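Local coordinates for protein 2-dehydropantoate 2-reductase (Enterococcus faecium DO, PDB 5X20) that probably catalyses the NADPH-dependent reduction of ketopantoate to pantoate in pantothenate biosynthesis, and is captured here with NAD and an oxalic acid anilide in its active-site cleft, at residues A[126-131]-A[144-149]; A[122-127]-A[179-184]; A[191-196]-A[216-221]. All coordinates share one frame; numbering follows the deposited sequence.

Interaction 1: A[126-131]-A[144-149]. With NAD (nicotinamide-adenine-dinucleotide), chain G; AOT (2-oxidanylidene-2-phenylazanyl-ethanoic acid), chain H.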
loop_
_atom_site.group_PDB
_atom_site.type_symbol
_atom_site.label_atom_id
_atom_site.label_comp_id
_atom_site.label_asym_id
_atom_site.label_seq_id
_atom_site.Cartn_x
_atom_site.Cartn_y
_atom_site.Cartn_z
ATOM N N ASN A 126 -7.946 -1.850 26.620
ATOM C CA ASN A 126 -7.918 -0.962 25.516
ATOM C C ASN A 126 -8.998 0.079 25.704
ATOM O O ASN A 126 -9.729 0.071 26.688
ATOM C CB ASN A 126 -8.098 -1.707 24.198
ATOM C CG ASN A 126 -9.373 -2.501 24.137
ATOM O OD1 ASN A 126 -10.395 -2.066 24.560
ATOM N ND2 ASN A 126 -9.298 -3.672 23.635
ATOM N N THR A 127 -9.041 1.027 24.788
ATOM C CA THR A 127 -9.913 2.132 24.932
ATOM C C THR A 127 -10.446 2.555 23.575
ATOM O O THR A 127 -9.789 2.390 22.558
ATOM C CB THR A 127 -9.189 3.301 25.625
ATOM O OG1 THR A 127 -10.103 4.373 25.827
ATOM C CG2 THR A 127 -7.999 3.802 24.804
ATOM N N MET A 128 -11.624 3.149 23.596
ATOM C CA MET A 128 -12.258 3.732 22.415
ATOM C C MET A 128 -12.284 5.247 22.501
ATOM O O MET A 128 -12.822 5.876 21.661
ATOM C CB MET A 128 -13.688 3.232 22.308
ATOM C CG MET A 128 -13.876 1.721 22.173
ATOM S SD MET A 128 -13.197 1.065 20.650
ATOM C CE MET A 128 -14.631 1.285 19.567
ATOM N N TRP A 129 -11.663 5.830 23.519
ATOM C CA TRP A 129 -11.452 7.269 23.520
ATOM C C TRP A 129 -10.487 7.637 22.379
ATOM O O TRP A 129 -9.730 6.776 21.890
ATOM C CB TRP A 129 -10.830 7.714 24.810
ATOM C CG TRP A 129 -11.826 7.741 25.910
ATOM C CD1 TRP A 129 -11.952 6.841 26.954
ATOM C CD2 TRP A 129 -12.890 8.721 26.104
ATOM N NE1 TRP A 129 -12.995 7.195 27.770
ATOM C CE2 TRP A 129 -13.600 8.318 27.313
ATOM C CE3 TRP A 129 -13.306 9.857 25.426
ATOM C CZ2 TRP A 129 -14.676 9.033 27.800
ATOM C CZ3 TRP A 129 -14.390 10.567 25.924
ATOM C CH2 TRP A 129 -15.060 10.166 27.084
ATOM N N THR A 130 -10.490 8.902 21.947
ATOM C CA THR A 130 -9.589 9.434 20.952
ATOM C C THR A 130 -8.967 10.744 21.422
ATOM O O THR A 130 -9.444 11.355 22.382
ATOM C CB THR A 130 -10.328 9.734 19.630
ATOM O OG1 THR A 130 -11.301 10.722 19.879
ATOM C CG2 THR A 130 -11.028 8.509 19.077
ATOM N N ALA A 131 -7.857 11.128 20.811
ATOM C CA ALA A 131 -7.217 12.353 21.190
ATOM C C ALA A 131 -6.215 12.761 20.136
ATOM O O ALA A 131 -5.723 11.930 19.406
ATOM C CB ALA A 131 -6.514 12.181 22.538
ATOM N N SER A 144 -16.737 10.703 22.307
ATOM C CA SER A 144 -17.009 9.887 23.465
ATOM C C SER A 144 -16.001 8.741 23.449
ATOM O O SER A 144 -15.109 8.700 22.599
ATOM C CB SER A 144 -18.445 9.351 23.416
ATOM O OG SER A 144 -18.630 8.765 22.114
ATOM N N GLY A 145 -16.140 7.846 24.409
ATOM C CA GLY A 145 -15.255 6.742 24.485
ATOM C C GLY A 145 -15.575 5.802 25.626
ATOM O O GLY A 145 -16.563 5.962 26.329
ATOM N N SER A 146 -14.762 4.762 25.734
ATOM C CA SER A 146 -14.896 3.807 26.786
ATOM C C SER A 146 -13.534 3.202 27.052
ATOM O O SER A 146 -12.604 3.386 26.259
ATOM C CB SER A 146 -15.913 2.729 26.406
ATOM O OG SER A 146 -15.548 2.076 25.196
ATOM N N VAL A 147 -13.459 2.479 28.176
ATOM C CA VAL A 147 -12.317 1.675 28.524
ATOM C C VAL A 147 -12.795 0.296 28.934
ATOM O O VAL A 147 -13.828 0.151 29.594
ATOM C CB VAL A 147 -11.557 2.329 29.683
ATOM C CG1 VAL A 147 -10.419 1.454 30.166
ATOM C CG2 VAL A 147 -11.021 3.686 29.257
ATOM N N GLU A 148 -12.047 -0.723 28.526
ATOM C CA GLU A 148 -12.182 -2.065 29.068
ATOM C C GLU A 148 -10.865 -2.541 29.638
ATOM O O GLU A 148 -9.802 -2.255 29.074
ATOM C CB GLU A 148 -12.632 -3.042 28.012
ATOM C CG GLU A 148 -14.103 -2.925 27.667
ATOM C CD GLU A 148 -14.598 -4.125 26.915
ATOM O OE1 GLU A 148 -15.401 -3.978 26.004
ATOM O OE2 GLU A 148 -14.198 -5.256 27.205
ATOM N N LEU A 149 -10.921 -3.253 30.760
ATOM C CA LEU A 149 -9.722 -3.672 31.432
ATOM C C LEU A 149 -9.970 -4.929 32.243
ATOM O O LEU A 149 -11.114 -5.255 32.627
ATOM C CB LEU A 149 -9.181 -2.537 32.315
ATOM C CG LEU A 149 -9.996 -2.086 33.560
ATOM C CD1 LEU A 149 -9.654 -2.924 34.767
ATOM C CD2 LEU A 149 -9.724 -0.626 33.899
HETATM P PA NAD G . 1.224 10.204 21.091
HETATM O O1A NAD G . 2.138 9.940 19.935
HETATM O O2A NAD G . 0.383 11.478 21.146
HETATM O O5B NAD G . 2.113 10.226 22.414
HETATM C C5B NAD G . 3.008 9.176 22.708
HETATM C C4B NAD G . 4.302 9.703 23.306
HETATM O O4B NAD G . 5.040 10.228 22.229
HETATM C C3B NAD G . 4.137 10.845 24.305
HETATM O O3B NAD G . 5.137 10.730 25.274
HETATM C C2B NAD G . 4.381 12.061 23.478
HETATM O O2B NAD G . 4.799 13.229 24.170
HETATM C C1B NAD G . 5.460 11.509 22.577
HETATM N N9A NAD G . 5.521 12.329 21.374
HETATM C C8A NAD G . 4.498 12.699 20.618
HETATM N N7A NAD G . 4.923 13.478 19.620
HETATM C C5A NAD G . 6.239 13.620 19.759
HETATM C C6A NAD G . 7.297 14.335 19.040
HETATM N N6A NAD G . 7.030 15.068 17.930
HETATM N N1A NAD G . 8.523 14.228 19.553
HETATM C C2A NAD G . 8.816 13.492 20.634
HETATM N N3A NAD G . 7.918 12.828 21.372
HETATM C C4A NAD G . 6.629 12.864 20.954
HETATM O O3 NAD G . 0.354 8.873 21.148
HETATM P PN NAD G . -1.165 8.695 21.634
HETATM O O1N NAD G . -2.015 9.099 20.422
HETATM O O2N NAD G . -1.474 9.268 22.988
HETATM O O5D NAD G . -1.241 7.097 21.643
HETATM C C5D NAD G . -0.886 6.383 22.820
HETATM C C4D NAD G . -1.455 4.960 22.801
HETATM O O4D NAD G . -2.895 5.041 22.782
HETATM C C3D NAD G . -1.032 4.300 21.502
HETATM O O3D NAD G . -0.744 2.926 21.673
HETATM C C2D NAD G . -2.232 4.508 20.583
HETATM O O2D NAD G . -2.326 3.544 19.527
HETATM C C1D NAD G . -3.367 4.417 21.584
HETATM N N1N NAD G . -4.628 5.025 21.185
HETATM C C2N NAD G . -4.617 6.277 20.671
HETATM C C3N NAD G . -5.827 6.860 20.258
HETATM C C7N NAD G . -5.917 8.276 19.734
HETATM O O7N NAD G . -7.013 8.711 19.405
HETATM N N7N NAD G . -4.874 9.111 19.771
HETATM C C4N NAD G . -7.016 6.131 20.460
HETATM C C5N NAD G . -6.978 4.842 21.065
HETATM C C6N NAD G . -5.786 4.308 21.453
HETATM C C1 AOT H . -9.953 4.293 17.116
HETATM N N1 AOT H . -8.742 4.621 16.739
HETATM O O1 AOT H . -7.652 3.311 18.152
HETATM C C2 AOT H . -10.705 3.501 16.279
HETATM O O2 AOT H . -6.613 5.398 15.735
HETATM O O3 AOT H . -5.356 4.328 16.956
HETATM C C8 AOT H . -6.480 4.654 16.646
HETATM C C7 AOT H . -7.676 4.132 17.286
HETATM C C4 AOT H . -11.987 3.163 16.644
HETATM C C6 AOT H . -12.541 3.611 17.824
HETATM C C5 AOT H . -11.778 4.383 18.646
HETATM C C3 AOT H . -10.496 4.731 18.305
HETATM O O HOH W 1 -12.924 10.627 22.006
#

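Interaction 2: A[122-127]-A[179-184]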
loop_
_atom_site.group_PDB
_atom_site.type_symbol
_atom_site.label_atom_id
_atom_site.label_comp_id
_atom_site.label_asym_id
_atom_site.label_seq_id
_atom_site.Cartn_x
_atom_site.Cartn_y
_atom_site.Cartn_z
ATOM N N ILE A 122 -0.573 -5.981 37.520
ATOM C CA ILE A 122 -0.761 -5.622 36.118
ATOM C C ILE A 122 -2.212 -5.710 35.722
ATOM O O ILE A 122 -2.834 -6.738 35.904
ATOM C CB ILE A 122 0.064 -6.514 35.165
ATOM C CG1 ILE A 122 1.559 -6.403 35.521
ATOM C CG2 ILE A 122 -0.117 -6.033 33.731
ATOM C CD1 ILE A 122 2.477 -7.319 34.729
ATOM N N TYR A 123 -2.689 -4.621 35.132
ATOM C CA TYR A 123 -3.994 -4.537 34.529
ATOM C C TYR A 123 -3.837 -4.109 33.068
ATOM O O TYR A 123 -3.014 -3.259 32.762
ATOM C CB TYR A 123 -4.816 -3.503 35.294
ATOM C CG TYR A 123 -4.929 -3.869 36.766
ATOM C CD1 TYR A 123 -3.911 -3.595 37.637
ATOM C CD2 TYR A 123 -6.020 -4.572 37.225
ATOM C CE1 TYR A 123 -3.959 -4.008 38.931
ATOM C CE2 TYR A 123 -6.111 -4.971 38.530
ATOM C CZ TYR A 123 -5.064 -4.709 39.380
ATOM O OH TYR A 123 -5.117 -5.101 40.699
ATOM N N ILE A 124 -4.584 -4.736 32.182
ATOM C CA ILE A 124 -4.525 -4.419 30.791
ATOM C C ILE A 124 -5.895 -4.265 30.179
ATOM O O ILE A 124 -6.871 -4.859 30.609
ATOM C CB ILE A 124 -3.814 -5.470 29.909
ATOM C CG1 ILE A 124 -4.349 -6.814 30.234
ATOM C CG2 ILE A 124 -2.338 -5.421 30.162
ATOM C CD1 ILE A 124 -4.329 -7.765 29.071
ATOM N N GLY A 125 -5.902 -3.498 29.096
ATOM C CA GLY A 125 -7.091 -3.290 28.324
ATOM C C GLY A 125 -6.862 -2.462 27.080
ATOM O O GLY A 125 -5.744 -2.338 26.602
ATOM N N ASN A 126 -7.946 -1.850 26.620
ATOM C CA ASN A 126 -7.918 -0.962 25.516
ATOM C C ASN A 126 -8.998 0.079 25.704
ATOM O O ASN A 126 -9.729 0.071 26.688
ATOM C CB ASN A 126 -8.098 -1.707 24.198
ATOM C CG ASN A 126 -9.373 -2.501 24.137
ATOM O OD1 ASN A 126 -10.395 -2.066 24.560
ATOM N ND2 ASN A 126 -9.298 -3.672 23.635
ATOM N N THR A 127 -9.041 1.027 24.788
ATOM C CA THR A 127 -9.913 2.132 24.932
ATOM C C THR A 127 -10.446 2.555 23.575
ATOM O O THR A 127 -9.789 2.390 22.558
ATOM C CB THR A 127 -9.189 3.301 25.625
ATOM O OG1 THR A 127 -10.103 4.373 25.827
ATOM C CG2 THR A 127 -7.999 3.802 24.804
ATOM N N ASN A 179 -12.972 -11.246 29.748
ATOM C CA ASN A 179 -12.277 -11.831 28.609
ATOM C C ASN A 179 -11.493 -10.774 27.842
ATOM O O ASN A 179 -11.748 -10.470 26.633
ATOM C CB ASN A 179 -13.333 -12.510 27.748
ATOM C CG ASN A 179 -12.761 -13.511 26.795
ATOM O OD1 ASN A 179 -11.522 -13.762 26.756
ATOM N ND2 ASN A 179 -13.637 -14.070 25.976
ATOM N N ILE A 180 -10.517 -10.184 28.527
ATOM C CA ILE A 180 -9.824 -9.030 27.945
ATOM C C ILE A 180 -9.065 -9.366 26.660
ATOM O O ILE A 180 -8.921 -8.508 25.817
ATOM C CB ILE A 180 -8.930 -8.314 28.946
ATOM C CG1 ILE A 180 -8.689 -6.868 28.498
ATOM C CG2 ILE A 180 -7.606 -9.002 29.159
ATOM C CD1 ILE A 180 -9.906 -5.987 28.498
ATOM N N HIS A 181 -8.585 -10.588 26.523
ATOM C CA HIS A 181 -7.815 -10.992 25.350
ATOM C C HIS A 181 -8.666 -10.986 24.098
ATOM O O HIS A 181 -8.209 -10.540 23.047
ATOM C CB HIS A 181 -7.108 -12.340 25.579
ATOM C CG HIS A 181 -6.087 -12.278 26.673
ATOM N ND1 HIS A 181 -5.027 -11.388 26.658
ATOM C CD2 HIS A 181 -6.023 -12.905 27.867
ATOM C CE1 HIS A 181 -4.321 -11.518 27.770
ATOM N NE2 HIS A 181 -4.926 -12.405 28.538
ATOM N N TYR A 182 -9.931 -11.383 24.237
ATOM C CA TYR A 182 -10.910 -11.294 23.131
ATOM C C TYR A 182 -11.088 -9.844 22.757
ATOM O O TYR A 182 -10.979 -9.446 21.588
ATOM C CB TYR A 182 -12.269 -11.868 23.572
ATOM C CG TYR A 182 -13.272 -11.914 22.468
ATOM C CD1 TYR A 182 -13.944 -10.753 22.054
ATOM C CD2 TYR A 182 -13.551 -13.104 21.814
ATOM C CE1 TYR A 182 -14.847 -10.786 21.009
ATOM C CE2 TYR A 182 -14.490 -13.159 20.779
ATOM C CZ TYR A 182 -15.108 -12.009 20.355
ATOM O OH TYR A 182 -15.984 -12.081 19.312
ATOM N N SER A 183 -11.302 -9.032 23.763
ATOM C CA SER A 183 -11.483 -7.612 23.542
ATOM C C SER A 183 -10.260 -6.905 22.891
ATOM O O SER A 183 -10.414 -6.052 22.044
ATOM C CB SER A 183 -11.809 -6.972 24.870
ATOM O OG SER A 183 -11.879 -5.581 24.656
ATOM N N ILE A 184 -9.040 -7.289 23.276
ATOM C CA ILE A 184 -7.810 -6.729 22.686
ATOM C C ILE A 184 -7.671 -7.158 21.226
ATOM O O ILE A 184 -7.371 -6.368 20.391
ATOM C CB ILE A 184 -6.568 -7.087 23.555
ATOM C CG1 ILE A 184 -6.561 -6.171 24.766
ATOM C CG2 ILE A 184 -5.270 -6.910 22.790
ATOM C CD1 ILE A 184 -5.830 -6.701 25.993
#

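Interaction 3: A[191-196]-A[216-221]. With AOT (2-oxidanylidene-2-phenylazanyl-ethanoic acid), chain H.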
loop_
_atom_site.group_PDB
_atom_site.type_symbol
_atom_site.label_atom_id
_atom_site.label_comp_id
_atom_site.label_asym_id
_atom_site.label_seq_id
_atom_site.Cartn_x
_atom_site.Cartn_y
_atom_site.Cartn_z
ATOM N N ASN A 191 -7.652 -1.677 14.449
ATOM C CA ASN A 191 -6.389 -1.010 14.256
ATOM C C ASN A 191 -5.613 -1.675 13.127
ATOM O O ASN A 191 -4.759 -1.061 12.500
ATOM C CB ASN A 191 -5.595 -1.017 15.577
ATOM C CG ASN A 191 -6.176 -0.066 16.620
ATOM O OD1 ASN A 191 -6.312 -0.408 17.791
ATOM N ND2 ASN A 191 -6.589 1.103 16.187
ATOM N N GLY A 192 -5.848 -2.967 12.920
ATOM C CA GLY A 192 -5.167 -3.723 11.886
ATOM C C GLY A 192 -5.727 -3.563 10.497
ATOM O O GLY A 192 -5.197 -4.119 9.554
ATOM N N THR A 193 -6.825 -2.828 10.370
ATOM C CA THR A 193 -7.451 -2.574 9.076
ATOM C C THR A 193 -7.442 -1.080 8.796
ATOM O O THR A 193 -6.748 -0.625 7.879
ATOM C CB THR A 193 -8.874 -3.150 9.018
ATOM O OG1 THR A 193 -9.654 -2.706 10.160
ATOM C CG2 THR A 193 -8.815 -4.634 8.977
ATOM N N MET A 194 -8.085 -0.296 9.643
ATOM C CA MET A 194 -8.154 1.136 9.419
ATOM C C MET A 194 -6.783 1.816 9.392
ATOM O O MET A 194 -6.511 2.626 8.481
ATOM C CB MET A 194 -9.045 1.815 10.470
ATOM C CG MET A 194 -10.457 1.236 10.615
ATOM S SD MET A 194 -11.437 1.414 9.107
ATOM C CE MET A 194 -11.558 -0.252 8.465
ATOM N N ASN A 195 -5.936 1.546 10.390
ATOM C CA ASN A 195 -4.696 2.294 10.526
ATOM C C ASN A 195 -3.760 2.142 9.316
ATOM O O ASN A 195 -3.368 3.146 8.694
ATOM C CB ASN A 195 -3.934 1.924 11.797
ATOM C CG ASN A 195 -4.643 2.326 13.079
ATOM O OD1 ASN A 195 -5.871 2.311 13.180
ATOM N ND2 ASN A 195 -3.879 2.541 14.102
ATOM N N GLY A 196 -3.437 0.917 8.957
ATOM C CA GLY A 196 -2.496 0.646 7.884
ATOM C C GLY A 196 -3.065 0.950 6.523
ATOM O O GLY A 196 -2.375 1.569 5.684
ATOM N N LYS A 216 -13.446 -6.400 1.019
ATOM C CA LYS A 216 -12.606 -7.571 0.786
ATOM C C LYS A 216 -11.269 -7.508 1.560
ATOM O O LYS A 216 -10.890 -8.487 2.203
ATOM C CB LYS A 216 -12.396 -7.732 -0.726
ATOM C CG LYS A 216 -11.372 -8.729 -1.158
ATOM C CD LYS A 216 -11.779 -10.121 -0.657
ATOM C CE LYS A 216 -11.016 -11.245 -1.393
ATOM N NZ LYS A 216 -9.576 -11.065 -1.102
ATOM N N MET A 217 -10.606 -6.363 1.587
ATOM C CA MET A 217 -9.364 -6.215 2.332
ATOM C C MET A 217 -9.611 -6.379 3.825
ATOM O O MET A 217 -8.875 -7.087 4.512
ATOM C CB MET A 217 -8.693 -4.865 2.011
ATOM C CG MET A 217 -8.283 -4.751 0.520
ATOM S SD MET A 217 -7.258 -3.293 0.142
ATOM C CE MET A 217 -8.510 -2.008 0.281
ATOM N N VAL A 218 -10.653 -5.725 4.340
ATOM C CA VAL A 218 -10.961 -5.814 5.760
ATOM C C VAL A 218 -11.251 -7.254 6.158
ATOM O O VAL A 218 -10.689 -7.766 7.128
ATOM C CB VAL A 218 -12.142 -4.905 6.142
ATOM C CG1 VAL A 218 -12.703 -5.259 7.516
ATOM C CG2 VAL A 218 -11.716 -3.469 6.109
ATOM N N ALA A 219 -12.112 -7.906 5.403
ATOM C CA ALA A 219 -12.496 -9.278 5.746
ATOM C C ALA A 219 -11.323 -10.263 5.687
ATOM O O ALA A 219 -11.249 -11.185 6.499
ATOM C CB ALA A 219 -13.621 -9.762 4.815
ATOM N N THR A 220 -10.480 -10.147 4.676
ATOM C CA THR A 220 -9.303 -11.001 4.608
ATOM C C THR A 220 -8.357 -10.805 5.826
ATOM O O THR A 220 -7.890 -11.785 6.413
ATOM C CB THR A 220 -8.500 -10.700 3.351
ATOM O OG1 THR A 220 -9.369 -10.767 2.236
ATOM C CG2 THR A 220 -7.372 -11.656 3.156
ATOM N N ILE A 221 -8.115 -9.554 6.230
ATOM C CA ILE A 221 -7.235 -9.269 7.368
ATOM C C ILE A 221 -7.858 -9.802 8.632
ATOM O O ILE A 221 -7.180 -10.421 9.473
ATOM C CB ILE A 221 -6.959 -7.754 7.493
ATOM C CG1 ILE A 221 -6.086 -7.305 6.285
ATOM C CG2 ILE A 221 -6.289 -7.414 8.821
ATOM C CD1 ILE A 221 -5.991 -5.792 6.151
HETATM C C1 AOT H . -9.953 4.293 17.116
HETATM N N1 AOT H . -8.742 4.621 16.739
HETATM O O1 AOT H . -7.652 3.311 18.152
HETATM C C2 AOT H . -10.705 3.501 16.279
HETATM O O2 AOT H . -6.613 5.398 15.735
HETATM O O3 AOT H . -5.356 4.328 16.956
HETATM C C8 AOT H . -6.480 4.654 16.646
HETATM C C7 AOT H . -7.676 4.132 17.286
HETATM C C4 AOT H . -11.987 3.163 16.644
HETATM C C6 AOT H . -12.541 3.611 17.824
HETATM C C5 AOT H . -11.778 4.383 18.646
HETATM C C3 AOT H . -10.496 4.731 18.305
#

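Interaction 1: A[126-131]-A[144-149]
Asn126 and Glu148 form a hydrogen-bonded antiparallel pair where strand 122-127 meets strand 147-151 in the large sheet of the Rossmann-type nucleotide-binding domain. Two backbone bonds close the pair, Asn126 N to Glu148 O and Glu148 N to Asn126 O, each 3.1 Å long. Thr127 and Val147, the adjoining non-hydrogen-bonded pair, turn their side chains to the other face of the sheet.

Beyond this pair the polar contacts converge on one carbonyl. Ser146 O accepts from Thr127 OG1 at 2.7 Å and from Met128 N at 2.8 Å, and the two donors reach it from opposite faces of its plane. With OG1 anti to the backbone N (chi1 -177°), Thr127 also accepts from Trp129 N in an ST turn. The one hydroxyl thus serves both the adjacent segment and its own.

The apolar part is the Trp129 indole laid over the backbone of 144-146. Gly145 CA makes a CH-pi contact 3.6 Å from the centroid of the five-membered ring, 18° off the ring normal. Val147 CG2 meets the ring edge, and NE1 of Trp129 donates to Leu172 O, which should help to fix the rotation of the ring.

Past the turn the chain serves the ligands. Met128 CE and Thr130 CG2 touch the phenyl ring of the anilide. A water bridges Thr130 N and Ser144 O, while Ala131 grips the nicotinamide carboxamide with both backbone polar groups: Ala131 N donates to NAD O7N at 2.9 Å and NAD N7N donates to Ala131 O at 3.0 Å.

Interaction 2: A[122-127]-A[179-184]
This is a strand-to-helix contact at the seam between the nucleotide-binding domain and the C-terminal helical domain, where the first turn of helix 180-201 lies against strand 122-127. The short axes pass 8.1 Å apart at 34°, the helix running in roughly the same direction as the strand.

Three isoleucines supply the apolar core. Ile124 sends its CD1 out to the helix, where it touches Ile180 CG2 at 3.5 Å and Ile184 CD1 at 3.6 Å; its side chain crosses that of Ile184 at about a right angle. Ile180 holds CG1 anti to its backbone N (chi1 -157°), which brings CG1 to Ile124 O and lays CD1 against Gly125 CA, where the strand has no side chain to intervene. His181 CE1 approaches Ile124 CD1 more loosely.

Polar contacts occupy the Asn126 end. Asn126 ND2 makes weak hydrogen bonds to Ser183 O at 3.1 Å and Ser183 OG at 3.4 Å, and OG has a further weak partner in Glu148 OE2. At the helix start, Ile180 N donates to Gln150 OE1 of the adjacent strand. Such a junction, a long helix that follows the outermost strand, 174-176, and packs by its first turn on strand 122-127, fits the two-domain architecture of ketopantoate reductases.

Interaction 3: A[191-196]-A[216-221]
Thr193 and Ile221 lie side by side, pointing opposite ways, and their branched ends make the centre of this helix pair. Thr193 CG2 lies 3.8 Å from Ile221 CG2 and also rests against Ile221 CB. Its placement follows from the first torsion: OG1 sits between the backbone N and the carbonyl carbon (chi1 51°), where it bonds back to Cys189 O and Val190 O in its own helix, leaving the methyl to face helix 214-231.

Val218 stands one turn earlier on that helix. Its CG2 is 4.1 Å from Thr193 CB and 4.0 Å from Met194 CE. The Met194 chain starts away from the neighbour but bends at chi2 and chi3, which brings its methyl obliquely across the valine. On the other flank, Ile221 CG2 packs 3.5 Å from Gly192 O, a carbonyl that also accepts from Asn278 ND2.

No hydrogen bond joins the two segments, whose axes approach to 9.6 Å at 141°. All five touching residues are buried, and the contact is van der Waals in kind; Cys245 of helix 238-247 touches both Thr193 and Val218.

A wider pi-type turn spans 191-195. Asn191 ND2 donates almost straight to O1 of the bound anilide at 3.1 Å and weakly to Asn195 OD1. The arrangement is a roughly antiparallel helix pair of the C-terminal helical domain of the ketopantoate reductase family, with the ligand site along the first helix.

Overall arrangement
Interactions 1 and 2 work on the same strand, 122-127: the first binds it to its neighbour in the sheet, the second sets helix 180-201 against it. They touch directly, with Ile180 CD1 close to the backbone of Glu148 and Leu149. Interaction 3 lies further along that helix, about 20 Å between centres from either of the others. Chemistry follows position. Backbone hydrogen bonds dominate within the sheet, isoleucine packing with weak amide bonds spans the domain seam, and contact without any hydrogen bond, mostly between apolar side-chain atoms, joins the helices. The first two are partly buried, whereas every touching residue of interaction 3 is buried. Interactions 1 and 3 both reach the bound anilide, one from each domain.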